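Local atomic coordinates of ribonucleoside-diphosphate reductase (Pseudomonas aeruginosa, PDB entry 5IM3), a protein that probably catalyses the reduction of ribonucleoside diphosphates to deoxyribonucleotides for DNA synthesis, as the large, nucleotide-binding, allosterically regulated chain of a class I ribonucleotide reductase. Residues D200-L205 with L227-R232; L402-T407 with K431-T436; P506-D511 with G534-H539. All coordinates share one frame; numbering follows the deposited sequence.

Overall arrangement
The three contacts follow one another along the chain without interleaving. Contact 1 joins helices 198-210 and 219-239 within the range of the second ATP cone domain, and its centre lies about 46 Å from that of contact 2 and about 69 Å from that of contact 3. Contacts 2 and 3 both belong to the barrel domain, with centres about 24 Å apart, and they touch where T407 O meets P506 CG at 3.2 Å. Contact 2 sets strand 401-405 of the mixed sheet against helix 427-440, at the boundary with a second subunit; contact 3 joins the two loops flanking helix 517-532. Contact 1 thus belongs to the ATP-cone part, remote from the annotated sites, and contacts 2 and 3 to the barrel beside a bound dATP.

Contact 1: D200-L205 with L227-R232; sequences DVNTAL and LMDTLR
N202 reaches across from helix 198-210 and takes a hydrogen bond from T230 on helix 219-239. The local helix axes approach to 9.4 Å and run nearly antiparallel, at 155°, and the CA atoms of these two residues are the nearest pair, 7.0 Å apart. The N202 side chain starts with CB 3.5 Å from T230 OG1. With CG anti to the backbone N (chi1 -179°), the amide is carried out toward the facing helix, and CG itself lies 3.0 Å from the same hydroxyl oxygen. OD1 accepts from T230 OG1 at 2.7 Å, but the donor stands above the amide plane at a C=O...donor angle of 89°, away from the lone-pair directions. ND2, the other branch, passes 3.5 Å from D229 CB and donates to L226 O, one residue before 227-232. D229 turns its carboxylate to R232, whose NH2 lies 2.8 Å from OD1, while OD2 forms a salt bridge with R164 of helix 162-173. The buried amide thus has both polar ends engaged, one by a hydroxyl and one by a backbone carbonyl, so this helix pairing is polar at its centre, and the two bonds together should restrict rotation of the amide.

Contact 2: L402-T407 with K431-T436; sequences LGNDWT and KVVNDT
V433 of helix 427-440 meets W406, just beyond strand 401-405, in a buried contact whose closest approach is made by one methyl group. The helix belongs to the beta-alpha-beta connection between parallel neighbouring strands 401-405 and 450-455 of the barrel domain. At the start of 431-436, K431 points its amine to the backbone carbonyls of D474 and R477, and V432 rests on Y386 of helix 382-395. V433 follows, facing the strand. Its CG1 is anti to the backbone N (chi1 172°), which leaves CG2 anti to the carbonyl carbon and directed at the indole. CG2 lies 3.3 Å from W406 CZ2 and 4.1 Å from both CE2 and CH2, approaching the six-membered ring obliquely; the W406 side chain is about 8 Å from a bound dATP. CG1 is 4.3 Å from N404 ND2. Next, N434 ND2 donates to D435 OD1 at 3.2 Å and 174°, from above the carboxylate plane. T436 OG1 donates to V432 O and also bonds Y386 OH of the second subunit, placing this helix at the subunit boundary. The contact is therefore apolar where V433 meets the indole, while the buried N404 amide beside CG1 is satisfied by T376 and N392, not by this helix segment.

Contact 3: P506-D511 with G534-H539; sequences PSDVPD and GKLKLH
The backbones come nearest at D508 and L536, whose CA atoms are 7.9 Å apart, where two loops without regular strand pairing face each other. On the first loop, V509 N bonds P506 O at 3.0 Å, closing a tight turn that presents D508 to the second loop. D508 has CG anti to its carbonyl carbon (chi1 -68°), which carries the carboxylate toward 534-539, past L536 CD1 and on to L538. L536 CD1 sits 3.7 Å from D508 CB and 3.8 Å from its CG, so the methyl packs on the root of the acid, the two side chains crossing obliquely. The other methyl, L536 CD2, reaches V509 CG1 at 4.2 Å. At the far end of the acid, OD2 lies 3.9 Å from L538 CB, where the two side chains cross at about a right angle. One water spans the gap, donating to D508 OD2 and to L538 O, each at 2.6 Å, so the carboxylate is linked to the second backbone through solvent. The loop pair lies beside a nucleotide site: the L538 side chain is about 7 Å from that of R410, a dATP-binding residue. G534, with positive phi, is the C-prime residue of the Schellman motif ending helix 517-532. The first loop follows strand 500-504 and the second leads into strand 539-543; F504 of the earlier strand packs against both V509 and L536, while Y527 of the intervening helix also touches V509.

Contact 1: D200-L205 with L227-R232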
ATOM      1  N   ASP A 200     -45.895 -23.623 -27.619  1.00 92.15           N
ATOM      2  CA  ASP A 200     -45.443 -23.401 -26.252  1.00 90.63           C
ATOM      3  C   ASP A 200     -45.992 -24.429 -25.268  1.00 88.47           C
ATOM      4  O   ASP A 200     -45.800 -24.270 -24.058  1.00 87.17           O
ATOM      5  CB  ASP A 200     -45.807 -21.983 -25.791  1.00 92.58           C
ATOM      6  CG  ASP A 200     -47.247 -21.617 -26.091  1.00 94.47           C
ATOM      7  OD1 ASP A 200     -48.114 -22.511 -26.048  1.00 95.31           O
ATOM      8  OD2 ASP A 200     -47.508 -20.428 -26.370  1.00 95.83           O
ATOM      9  N   VAL A 201     -46.663 -25.478 -25.752  1.00 96.20           N
ATOM     10  CA  VAL A 201     -46.953 -26.610 -24.879  1.00 95.30           C
ATOM     11  C   VAL A 201     -45.717 -27.490 -24.748  1.00 93.85           C
ATOM     12  O   VAL A 201     -45.484 -28.090 -23.693  1.00 94.58           O
ATOM     13  CB  VAL A 201     -48.162 -27.415 -25.395  1.00 95.49           C
ATOM     14  CG1 VAL A 201     -47.766 -28.326 -26.549  1.00 94.84           C
ATOM     15  CG2 VAL A 201     -48.782 -28.226 -24.272  1.00 95.48           C
ATOM     16  N   ASN A 202     -44.909 -27.580 -25.807  1.00 92.29           N
ATOM     17  CA  ASN A 202     -43.656 -28.322 -25.728  1.00 90.71           C
ATOM     18  C   ASN A 202     -42.634 -27.574 -24.882  1.00 88.73           C
ATOM     19  O   ASN A 202     -41.945 -28.179 -24.052  1.00 88.88           O
ATOM     20  CB  ASN A 202     -43.109 -28.575 -27.133  1.00 89.56           C
ATOM     21  CG  ASN A 202     -41.813 -29.362 -27.120  1.00 88.15           C
ATOM     22  OD1 ASN A 202     -40.726 -28.791 -27.027  1.00 87.54           O
ATOM     23  ND2 ASN A 202     -41.920 -30.682 -27.220  1.00 88.80           N
ATOM     24  N   THR A 203     -42.528 -26.256 -25.071  1.00 78.45           N
ATOM     25  CA  THR A 203     -41.605 -25.468 -24.263  1.00 77.10           C
ATOM     26  C   THR A 203     -41.975 -25.534 -22.788  1.00 77.43           C
ATOM     27  O   THR A 203     -41.092 -25.492 -21.923  1.00 76.97           O
ATOM     28  CB  THR A 203     -41.583 -24.013 -24.742  1.00 78.38           C
ATOM     29  OG1 THR A 203     -42.812 -23.367 -24.394  1.00 80.18           O
ATOM     30  CG2 THR A 203     -41.381 -23.937 -26.258  1.00 77.80           C
ATOM     31  N   ALA A 204     -43.270 -25.646 -22.481  1.00 79.47           N
ATOM     32  CA  ALA A 204     -43.688 -25.838 -21.097  1.00 80.00           C
ATOM     33  C   ALA A 204     -43.214 -27.185 -20.563  1.00 78.15           C
ATOM     34  O   ALA A 204     -42.797 -27.289 -19.403  1.00 79.05           O
ATOM     35  CB  ALA A 204     -45.208 -25.720 -20.988  1.00 80.41           C
ATOM     36  N   LEU A 205     -43.272 -28.229 -21.393  1.00 76.34           N
ATOM     37  CA  LEU A 205     -42.713 -29.518 -20.997  1.00 75.44           C
ATOM     38  C   LEU A 205     -41.211 -29.415 -20.768  1.00 74.21           C
ATOM     39  O   LEU A 205     -40.674 -30.015 -19.831  1.00 74.95           O
ATOM     40  CB  LEU A 205     -43.014 -30.573 -22.063  1.00 74.88           C
ATOM     41  CG  LEU A 205     -44.103 -31.589 -21.724  1.00 76.50           C
ATOM     42  CD1 LEU A 205     -45.453 -30.912 -21.557  1.00 77.04           C
ATOM     43  CD2 LEU A 205     -44.164 -32.659 -22.800  1.00 76.53           C
ATOM     44  N   LEU A 227     -37.471 -31.745 -26.148  1.00 63.14           N
ATOM     45  CA  LEU A 227     -37.240 -30.702 -27.142  1.00 63.47           C
ATOM     46  C   LEU A 227     -37.200 -31.270 -28.554  1.00 63.37           C
ATOM     47  O   LEU A 227     -37.572 -30.584 -29.512  1.00 63.48           O
ATOM     48  CB  LEU A 227     -35.932 -29.969 -26.832  1.00 62.60           C
ATOM     49  CG  LEU A 227     -35.478 -28.912 -27.843  1.00 62.54           C
ATOM     50  CD1 LEU A 227     -36.528 -27.817 -27.994  1.00 61.52           C
ATOM     51  CD2 LEU A 227     -34.134 -28.320 -27.426  1.00 62.01           C
ATOM     52  N   MET A 228     -36.747 -32.517 -28.702  1.00 66.45           N
ATOM     53  CA  MET A 228     -36.664 -33.132 -30.022  1.00 65.72           C
ATOM     54  C   MET A 228     -38.018 -33.166 -30.718  1.00 66.55           C
ATOM     55  O   MET A 228     -38.080 -33.188 -31.953  1.00 65.99           O
ATOM     56  CB  MET A 228     -36.105 -34.548 -29.890  1.00 67.14           C
ATOM     57  CG  MET A 228     -35.598 -35.146 -31.189  1.00 69.22           C
ATOM     58  SD  MET A 228     -33.961 -34.538 -31.633  1.00 69.95           S
ATOM     59  CE  MET A 228     -32.985 -35.259 -30.309  1.00 69.93           C
ATOM     60  N   ASP A 229     -39.110 -33.174 -29.949  1.00 67.29           N
ATOM     61  CA  ASP A 229     -40.437 -33.227 -30.554  1.00 68.07           C
ATOM     62  C   ASP A 229     -40.701 -31.992 -31.406  1.00 68.63           C
ATOM     63  O   ASP A 229     -41.317 -32.086 -32.474  1.00 68.29           O
ATOM     64  CB  ASP A 229     -41.500 -33.369 -29.464  1.00 70.03           C
ATOM     65  CG  ASP A 229     -42.772 -34.021 -29.970  1.00 71.33           C
ATOM     66  OD1 ASP A 229     -42.677 -35.029 -30.702  1.00 71.62           O
ATOM     67  OD2 ASP A 229     -43.868 -33.524 -29.635  1.00 72.62           O
ATOM     68  N   THR A 230     -40.242 -30.822 -30.951  1.00 69.13           N
ATOM     69  CA  THR A 230     -40.383 -29.610 -31.752  1.00 69.22           C
ATOM     70  C   THR A 230     -39.526 -29.682 -33.007  1.00 66.50           C
ATOM     71  O   THR A 230     -39.947 -29.237 -34.082  1.00 67.34           O
ATOM     72  CB  THR A 230     -40.000 -28.377 -30.929  1.00 70.77           C
ATOM     73  OG1 THR A 230     -40.757 -28.353 -29.715  1.00 71.81           O
ATOM     74  CG2 THR A 230     -40.269 -27.098 -31.715  1.00 71.74           C
ATOM     75  N   LEU A 231     -38.316 -30.233 -32.888  1.00 65.00           N
ATOM     76  CA  LEU A 231     -37.429 -30.339 -34.041  1.00 63.47           C
ATOM     77  C   LEU A 231     -38.014 -31.259 -35.106  1.00 62.31           C
ATOM     78  O   LEU A 231     -37.978 -30.940 -36.300  1.00 60.93           O
ATOM     79  CB  LEU A 231     -36.055 -30.843 -33.597  1.00 62.43           C
ATOM     80  CG  LEU A 231     -35.072 -29.805 -33.045  1.00 60.59           C
ATOM     81  CD1 LEU A 231     -35.626 -29.094 -31.823  1.00 61.67           C
ATOM     82  CD2 LEU A 231     -33.745 -30.476 -32.721  1.00 59.78           C
ATOM     83  N   ARG A 232     -38.560 -32.404 -34.690  1.00 62.80           N
ATOM     84  CA  ARG A 232     -39.141 -33.339 -35.648  1.00 62.46           C
ATOM     85  C   ARG A 232     -40.289 -32.693 -36.413  1.00 62.80           C
ATOM     86  O   ARG A 232     -40.360 -32.785 -37.644  1.00 64.08           O
ATOM     87  CB  ARG A 232     -39.610 -34.602 -34.928  1.00 62.35           C
ATOM     88  CG  ARG A 232     -38.480 -35.441 -34.352  1.00 61.99           C
ATOM     89  CD  ARG A 232     -38.982 -36.783 -33.847  1.00 63.30           C
ATOM     90  NE  ARG A 232     -39.869 -36.642 -32.694  1.00 63.16           N
ATOM     91  CZ  ARG A 232     -39.518 -36.880 -31.434  1.00 62.87           C
ATOM     92  NH1 ARG A 232     -38.290 -37.286 -31.136  1.00 63.63           N
ATOM     93  NH2 ARG A 232     -40.405 -36.718 -30.461  1.00 64.03           N
TER

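Contact 2: L402-T407 with K431-T436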
ATOM      1  N   LEU A 402      -5.095 -18.233 -36.530  1.00 47.42           N
ATOM      2  CA  LEU A 402      -3.787 -18.037 -37.141  1.00 46.56           C
ATOM      3  C   LEU A 402      -2.680 -17.943 -36.101  1.00 47.00           C
ATOM      4  O   LEU A 402      -2.815 -17.244 -35.091  1.00 47.20           O
ATOM      5  CB  LEU A 402      -3.772 -16.758 -37.980  1.00 46.18           C
ATOM      6  CG  LEU A 402      -4.506 -16.819 -39.315  1.00 49.57           C
ATOM      7  CD1 LEU A 402      -5.005 -15.445 -39.700  1.00 49.22           C
ATOM      8  CD2 LEU A 402      -3.574 -17.363 -40.374  1.00 49.34           C
ATOM      9  N   GLY A 403      -1.576 -18.634 -36.371  1.00 42.49           N
ATOM     10  CA  GLY A 403      -0.301 -18.361 -35.728  1.00 45.28           C
ATOM     11  C   GLY A 403       0.641 -17.705 -36.726  1.00 41.89           C
ATOM     12  O   GLY A 403       0.755 -18.156 -37.868  1.00 42.48           O
ATOM     13  N   ASN A 404       1.294 -16.628 -36.284  1.00 42.42           N
ATOM     14  CA  ASN A 404       2.223 -15.861 -37.112  1.00 40.86           C
ATOM     15  C   ASN A 404       3.596 -15.840 -36.456  1.00 41.03           C
ATOM     16  O   ASN A 404       3.732 -15.388 -35.313  1.00 39.70           O
ATOM     17  CB  ASN A 404       1.750 -14.419 -37.308  1.00 41.98           C
ATOM     18  CG  ASN A 404       0.610 -14.287 -38.281  1.00 44.00           C
ATOM     19  OD1 ASN A 404       0.229 -15.238 -38.968  1.00 46.86           O
ATOM     20  ND2 ASN A 404       0.057 -13.083 -38.352  1.00 43.91           N
ATOM     21  N   ASP A 405       4.612 -16.286 -37.193  1.00 40.13           N
ATOM     22  CA  ASP A 405       6.003 -16.163 -36.766  1.00 39.57           C
ATOM     23  C   ASP A 405       6.564 -14.834 -37.272  1.00 38.20           C
ATOM     24  O   ASP A 405       6.835 -14.681 -38.468  1.00 40.96           O
ATOM     25  CB  ASP A 405       6.825 -17.335 -37.291  1.00 41.16           C
ATOM     26  CG  ASP A 405       8.316 -17.051 -37.274  1.00 40.71           C
ATOM     27  OD1 ASP A 405       8.785 -16.396 -36.320  1.00 38.71           O
ATOM     28  OD2 ASP A 405       9.016 -17.474 -38.218  1.00 40.08           O
ATOM     29  N   TRP A 406       6.753 -13.881 -36.362  1.00 39.70           N
ATOM     30  CA  TRP A 406       7.263 -12.562 -36.709  1.00 36.49           C
ATOM     31  C   TRP A 406       8.747 -12.398 -36.420  1.00 38.78           C
ATOM     32  O   TRP A 406       9.296 -11.317 -36.653  1.00 41.16           O
ATOM     33  CB  TRP A 406       6.457 -11.490 -35.972  1.00 34.52           C
ATOM     34  CG  TRP A 406       5.174 -11.222 -36.671  1.00 36.41           C
ATOM     35  CD1 TRP A 406       3.998 -11.903 -36.524  1.00 36.44           C
ATOM     36  CD2 TRP A 406       4.938 -10.228 -37.671  1.00 38.03           C
ATOM     37  NE1 TRP A 406       3.043 -11.385 -37.364  1.00 35.41           N
ATOM     38  CE2 TRP A 406       3.594 -10.355 -38.079  1.00 39.49           C
ATOM     39  CE3 TRP A 406       5.729  -9.239 -38.261  1.00 38.98           C
ATOM     40  CZ2 TRP A 406       3.027  -9.529 -39.046  1.00 39.61           C
ATOM     41  CZ3 TRP A 406       5.164  -8.422 -39.220  1.00 39.36           C
ATOM     42  CH2 TRP A 406       3.827  -8.569 -39.602  1.00 36.81           C
ATOM     43  N   THR A 407       9.411 -13.450 -35.952  1.00 39.91           N
ATOM     44  CA  THR A 407      10.826 -13.355 -35.608  1.00 41.17           C
ATOM     45  C   THR A 407      11.709 -12.860 -36.749  1.00 41.43           C
ATOM     46  O   THR A 407      12.645 -12.092 -36.470  1.00 43.21           O
ATOM     47  CB  THR A 407      11.308 -14.722 -35.109  1.00 40.59           C
ATOM     48  OG1 THR A 407      10.631 -15.045 -33.888  1.00 43.15           O
ATOM     49  CG2 THR A 407      12.815 -14.733 -34.873  1.00 42.50           C
ATOM     50  N   LYS A 431       0.595  -3.828 -35.229  1.00 43.75           N
ATOM     51  CA  LYS A 431      -0.591  -2.993 -35.138  1.00 45.93           C
ATOM     52  C   LYS A 431      -1.470  -3.152 -36.373  1.00 43.53           C
ATOM     53  O   LYS A 431      -2.698  -3.119 -36.279  1.00 43.33           O
ATOM     54  CB  LYS A 431      -0.188  -1.534 -34.947  1.00 50.11           C
ATOM     55  CG  LYS A 431      -1.366  -0.575 -34.957  1.00 55.28           C
ATOM     56  CD  LYS A 431      -2.187  -0.696 -33.680  1.00 59.60           C
ATOM     57  CE  LYS A 431      -1.468  -0.041 -32.514  1.00 58.60           C
ATOM     58  NZ  LYS A 431      -2.373   0.120 -31.354  1.00 60.99           N
ATOM     59  N   VAL A 432      -0.848  -3.300 -37.546  1.00 41.12           N
ATOM     60  CA  VAL A 432      -1.616  -3.566 -38.758  1.00 40.70           C
ATOM     61  C   VAL A 432      -2.305  -4.924 -38.657  1.00 40.71           C
ATOM     62  O   VAL A 432      -3.465  -5.076 -39.036  1.00 41.79           O
ATOM     63  CB  VAL A 432      -0.706  -3.485 -39.996  1.00 39.70           C
ATOM     64  CG1 VAL A 432      -1.494  -3.781 -41.266  1.00 39.86           C
ATOM     65  CG2 VAL A 432      -0.045  -2.102 -40.081  1.00 44.37           C
ATOM     66  N   VAL A 433      -1.595  -5.931 -38.147  1.00 40.19           N
ATOM     67  CA  VAL A 433      -2.204  -7.239 -37.903  1.00 41.56           C
ATOM     68  C   VAL A 433      -3.397  -7.088 -36.974  1.00 40.23           C
ATOM     69  O   VAL A 433      -4.493  -7.589 -37.242  1.00 36.58           O
ATOM     70  CB  VAL A 433      -1.164  -8.212 -37.317  1.00 40.61           C
ATOM     71  CG1 VAL A 433      -1.835  -9.507 -36.869  1.00 39.76           C
ATOM     72  CG2 VAL A 433      -0.063  -8.487 -38.323  1.00 41.17           C
ATOM     73  N   ASN A 434      -3.180  -6.396 -35.854  1.00 39.83           N
ATOM     74  CA  ASN A 434      -4.221  -6.229 -34.849  1.00 37.82           C
ATOM     75  C   ASN A 434      -5.494  -5.655 -35.456  1.00 40.68           C
ATOM     76  O   ASN A 434      -6.597  -6.135 -35.177  1.00 36.30           O
ATOM     77  CB  ASN A 434      -3.696  -5.322 -33.737  1.00 37.59           C
ATOM     78  CG  ASN A 434      -4.710  -5.086 -32.649  1.00 38.67           C
ATOM     79  OD1 ASN A 434      -4.766  -5.825 -31.667  1.00 39.50           O
ATOM     80  ND2 ASN A 434      -5.520  -4.051 -32.815  1.00 39.50           N
ATOM     81  N   ASP A 435      -5.359  -4.627 -36.300  1.00 44.13           N
ATOM     82  CA  ASP A 435      -6.529  -3.990 -36.887  1.00 48.45           C
ATOM     83  C   ASP A 435      -7.128  -4.808 -38.021  1.00 44.20           C
ATOM     84  O   ASP A 435      -8.302  -4.616 -38.349  1.00 42.90           O
ATOM     85  CB  ASP A 435      -6.169  -2.590 -37.383  1.00 53.81           C
ATOM     86  CG  ASP A 435      -5.807  -1.650 -36.246  1.00 60.43           C
ATOM     87  OD1 ASP A 435      -5.107  -2.088 -35.307  1.00 62.06           O
ATOM     88  OD2 ASP A 435      -6.227  -0.474 -36.286  1.00 62.90           O
ATOM     89  N   THR A 436      -6.352  -5.714 -38.617  1.00 37.78           N
ATOM     90  CA  THR A 436      -6.917  -6.648 -39.583  1.00 40.70           C
ATOM     91  C   THR A 436      -7.798  -7.676 -38.887  1.00 38.11           C
ATOM     92  O   THR A 436      -8.880  -8.011 -39.377  1.00 40.46           O
ATOM     93  CB  THR A 436      -5.788  -7.327 -40.358  1.00 39.94           C
ATOM     94  OG1 THR A 436      -5.097  -6.345 -41.139  1.00 38.28           O
ATOM     95  CG2 THR A 436      -6.325  -8.424 -41.273  1.00 38.06           C
TER

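Contact 3: P506-D511 with G534-H539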
ATOM      1  N   PRO A 506      17.249  -9.706 -36.069  1.00 43.41           N
ATOM      2  CA  PRO A 506      17.433 -10.853 -36.974  1.00 45.50           C
ATOM      3  C   PRO A 506      18.178 -10.509 -38.251  1.00 44.85           C
ATOM      4  O   PRO A 506      18.825 -11.391 -38.826  1.00 47.38           O
ATOM      5  CB  PRO A 506      15.994 -11.311 -37.259  1.00 44.37           C
ATOM      6  CG  PRO A 506      15.143 -10.143 -36.938  1.00 45.92           C
ATOM      7  CD  PRO A 506      15.827  -9.429 -35.818  1.00 44.66           C
ATOM      8  N   SER A 507      18.117  -9.256 -38.713  1.00 45.25           N
ATOM      9  CA  SER A 507      18.824  -8.883 -39.936  1.00 47.12           C
ATOM     10  C   SER A 507      20.337  -8.989 -39.785  1.00 47.90           C
ATOM     11  O   SER A 507      21.035  -9.157 -40.789  1.00 49.36           O
ATOM     12  CB  SER A 507      18.440  -7.465 -40.361  1.00 44.88           C
ATOM     13  OG  SER A 507      18.627  -6.542 -39.305  1.00 46.04           O
ATOM     14  N   ASP A 508      20.858  -8.891 -38.564  1.00 46.84           N
ATOM     15  CA  ASP A 508      22.272  -9.142 -38.323  1.00 50.24           C
ATOM     16  C   ASP A 508      22.583 -10.612 -38.078  1.00 50.72           C
ATOM     17  O   ASP A 508      23.745 -11.015 -38.208  1.00 50.63           O
ATOM     18  CB  ASP A 508      22.758  -8.328 -37.121  1.00 53.91           C
ATOM     19  CG  ASP A 508      22.769  -6.835 -37.389  1.00 54.88           C
ATOM     20  OD1 ASP A 508      23.333  -6.413 -38.424  1.00 57.04           O
ATOM     21  OD2 ASP A 508      22.206  -6.082 -36.568  1.00 55.31           O
ATOM     22  N   VAL A 509      21.584 -11.417 -37.731  1.00 47.78           N
ATOM     23  CA  VAL A 509      21.786 -12.831 -37.433  1.00 46.01           C
ATOM     24  C   VAL A 509      20.702 -13.633 -38.147  1.00 46.05           C
ATOM     25  O   VAL A 509      19.938 -14.360 -37.498  1.00 43.66           O
ATOM     26  CB  VAL A 509      21.776 -13.078 -35.915  1.00 48.06           C
ATOM     27  CG1 VAL A 509      23.003 -12.430 -35.267  1.00 47.71           C
ATOM     28  CG2 VAL A 509      20.494 -12.534 -35.277  1.00 45.96           C
ATOM     29  N   PRO A 510      20.609 -13.552 -39.477  1.00 46.77           N
ATOM     30  CA  PRO A 510      19.443 -14.124 -40.172  1.00 48.10           C
ATOM     31  C   PRO A 510      19.358 -15.639 -40.114  1.00 50.34           C
ATOM     32  O   PRO A 510      18.305 -16.186 -40.463  1.00 49.63           O
ATOM     33  CB  PRO A 510      19.623 -13.637 -41.618  1.00 48.69           C
ATOM     34  CG  PRO A 510      21.090 -13.359 -41.754  1.00 47.99           C
ATOM     35  CD  PRO A 510      21.542 -12.885 -40.406  1.00 48.77           C
ATOM     36  N   ASP A 511      20.409 -16.329 -39.680  1.00 54.23           N
ATOM     37  CA  ASP A 511      20.416 -17.785 -39.668  1.00 54.57           C
ATOM     38  C   ASP A 511      19.947 -18.383 -38.346  1.00 53.00           C
ATOM     39  O   ASP A 511      19.658 -19.582 -38.301  1.00 53.98           O
ATOM     40  CB  ASP A 511      21.822 -18.307 -40.002  1.00 55.66           C
ATOM     41  CG  ASP A 511      22.907 -17.664 -39.152  1.00 56.93           C
ATOM     42  OD1 ASP A 511      22.810 -16.451 -38.875  1.00 54.79           O
ATOM     43  OD2 ASP A 511      23.859 -18.374 -38.763  1.00 58.73           O
ATOM     44  N   GLY A 534      32.795  -5.826 -29.966  1.00 67.22           N
ATOM     45  CA  GLY A 534      32.459  -4.651 -30.745  1.00 65.41           C
ATOM     46  C   GLY A 534      32.282  -4.873 -32.229  1.00 65.71           C
ATOM     47  O   GLY A 534      32.181  -3.894 -32.974  1.00 64.72           O
ATOM     48  N   LYS A 535      32.235  -6.123 -32.688  1.00 77.62           N
ATOM     49  CA  LYS A 535      32.073  -6.425 -34.103  1.00 78.03           C
ATOM     50  C   LYS A 535      30.621  -6.703 -34.480  1.00 74.78           C
ATOM     51  O   LYS A 535      30.358  -7.185 -35.587  1.00 74.55           O
ATOM     52  CB  LYS A 535      32.966  -7.609 -34.489  1.00 81.47           C
ATOM     53  CG  LYS A 535      34.363  -7.189 -34.941  1.00 85.20           C
ATOM     54  CD  LYS A 535      35.355  -8.340 -34.907  1.00 87.85           C
ATOM     55  CE  LYS A 535      35.812  -8.636 -33.484  1.00 90.04           C
ATOM     56  NZ  LYS A 535      36.940  -9.611 -33.441  1.00 92.14           N
ATOM     57  N   LEU A 536      29.674  -6.400 -33.588  1.00 65.32           N
ATOM     58  CA  LEU A 536      28.245  -6.488 -33.899  1.00 62.25           C
ATOM     59  C   LEU A 536      27.547  -5.423 -33.051  1.00 61.27           C
ATOM     60  O   LEU A 536      27.100  -5.691 -31.935  1.00 62.49           O
ATOM     61  CB  LEU A 536      27.696  -7.884 -33.637  1.00 62.01           C
ATOM     62  CG  LEU A 536      26.217  -8.133 -33.949  1.00 59.76           C
ATOM     63  CD1 LEU A 536      25.768  -7.384 -35.195  1.00 59.84           C
ATOM     64  CD2 LEU A 536      25.974  -9.623 -34.121  1.00 58.98           C
ATOM     65  N   LYS A 537      27.453  -4.214 -33.611  1.00 63.20           N
ATOM     66  CA  LYS A 537      27.125  -3.031 -32.819  1.00 63.40           C
ATOM     67  C   LYS A 537      25.732  -3.128 -32.206  1.00 58.77           C
ATOM     68  O   LYS A 537      25.543  -2.836 -31.020  1.00 56.51           O
ATOM     69  CB  LYS A 537      27.244  -1.781 -33.694  1.00 67.27           C
ATOM     70  CG  LYS A 537      26.852  -0.468 -33.016  1.00 69.24           C
ATOM     71  CD  LYS A 537      27.841  -0.068 -31.936  1.00 73.02           C
ATOM     72  CE  LYS A 537      27.448   1.254 -31.288  1.00 75.19           C
ATOM     73  NZ  LYS A 537      28.357   1.624 -30.161  1.00 76.73           N
ATOM     74  N   LEU A 538      24.741  -3.518 -33.001  1.00 53.31           N
ATOM     75  CA  LEU A 538      23.347  -3.453 -32.564  1.00 51.50           C
ATOM     76  C   LEU A 538      23.038  -4.674 -31.708  1.00 50.55           C
ATOM     77  O   LEU A 538      22.775  -5.762 -32.226  1.00 50.32           O
ATOM     78  CB  LEU A 538      22.415  -3.365 -33.765  1.00 51.71           C
ATOM     79  CG  LEU A 538      20.923  -3.255 -33.438  1.00 51.85           C
ATOM     80  CD1 LEU A 538      20.637  -2.007 -32.614  1.00 50.00           C
ATOM     81  CD2 LEU A 538      20.095  -3.259 -34.712  1.00 50.28           C
ATOM     82  N   HIS A 539      23.061  -4.496 -30.390  1.00 52.76           N
ATOM     83  CA  HIS A 539      22.755  -5.582 -29.470  1.00 54.14           C
ATOM     84  C   HIS A 539      22.467  -5.003 -28.092  1.00 54.47           C
ATOM     85  O   HIS A 539      22.758  -3.839 -27.806  1.00 53.99           O
ATOM     86  CB  HIS A 539      23.900  -6.598 -29.400  1.00 55.17           C
ATOM     87  CG  HIS A 539      25.108  -6.096 -28.675  1.00 56.47           C
ATOM     88  ND1 HIS A 539      26.004  -5.216 -29.241  1.00 56.83           N
ATOM     89  CD2 HIS A 539      25.572  -6.354 -27.429  1.00 57.75           C
ATOM     90  CE1 HIS A 539      26.967  -4.952 -28.375  1.00 57.25           C
ATOM     91  NE2 HIS A 539      26.728  -5.631 -27.269  1.00 57.57           N
TER
HETATM   92  O   HOH W   1      21.735  -7.092 -34.200  1.00 50.03           O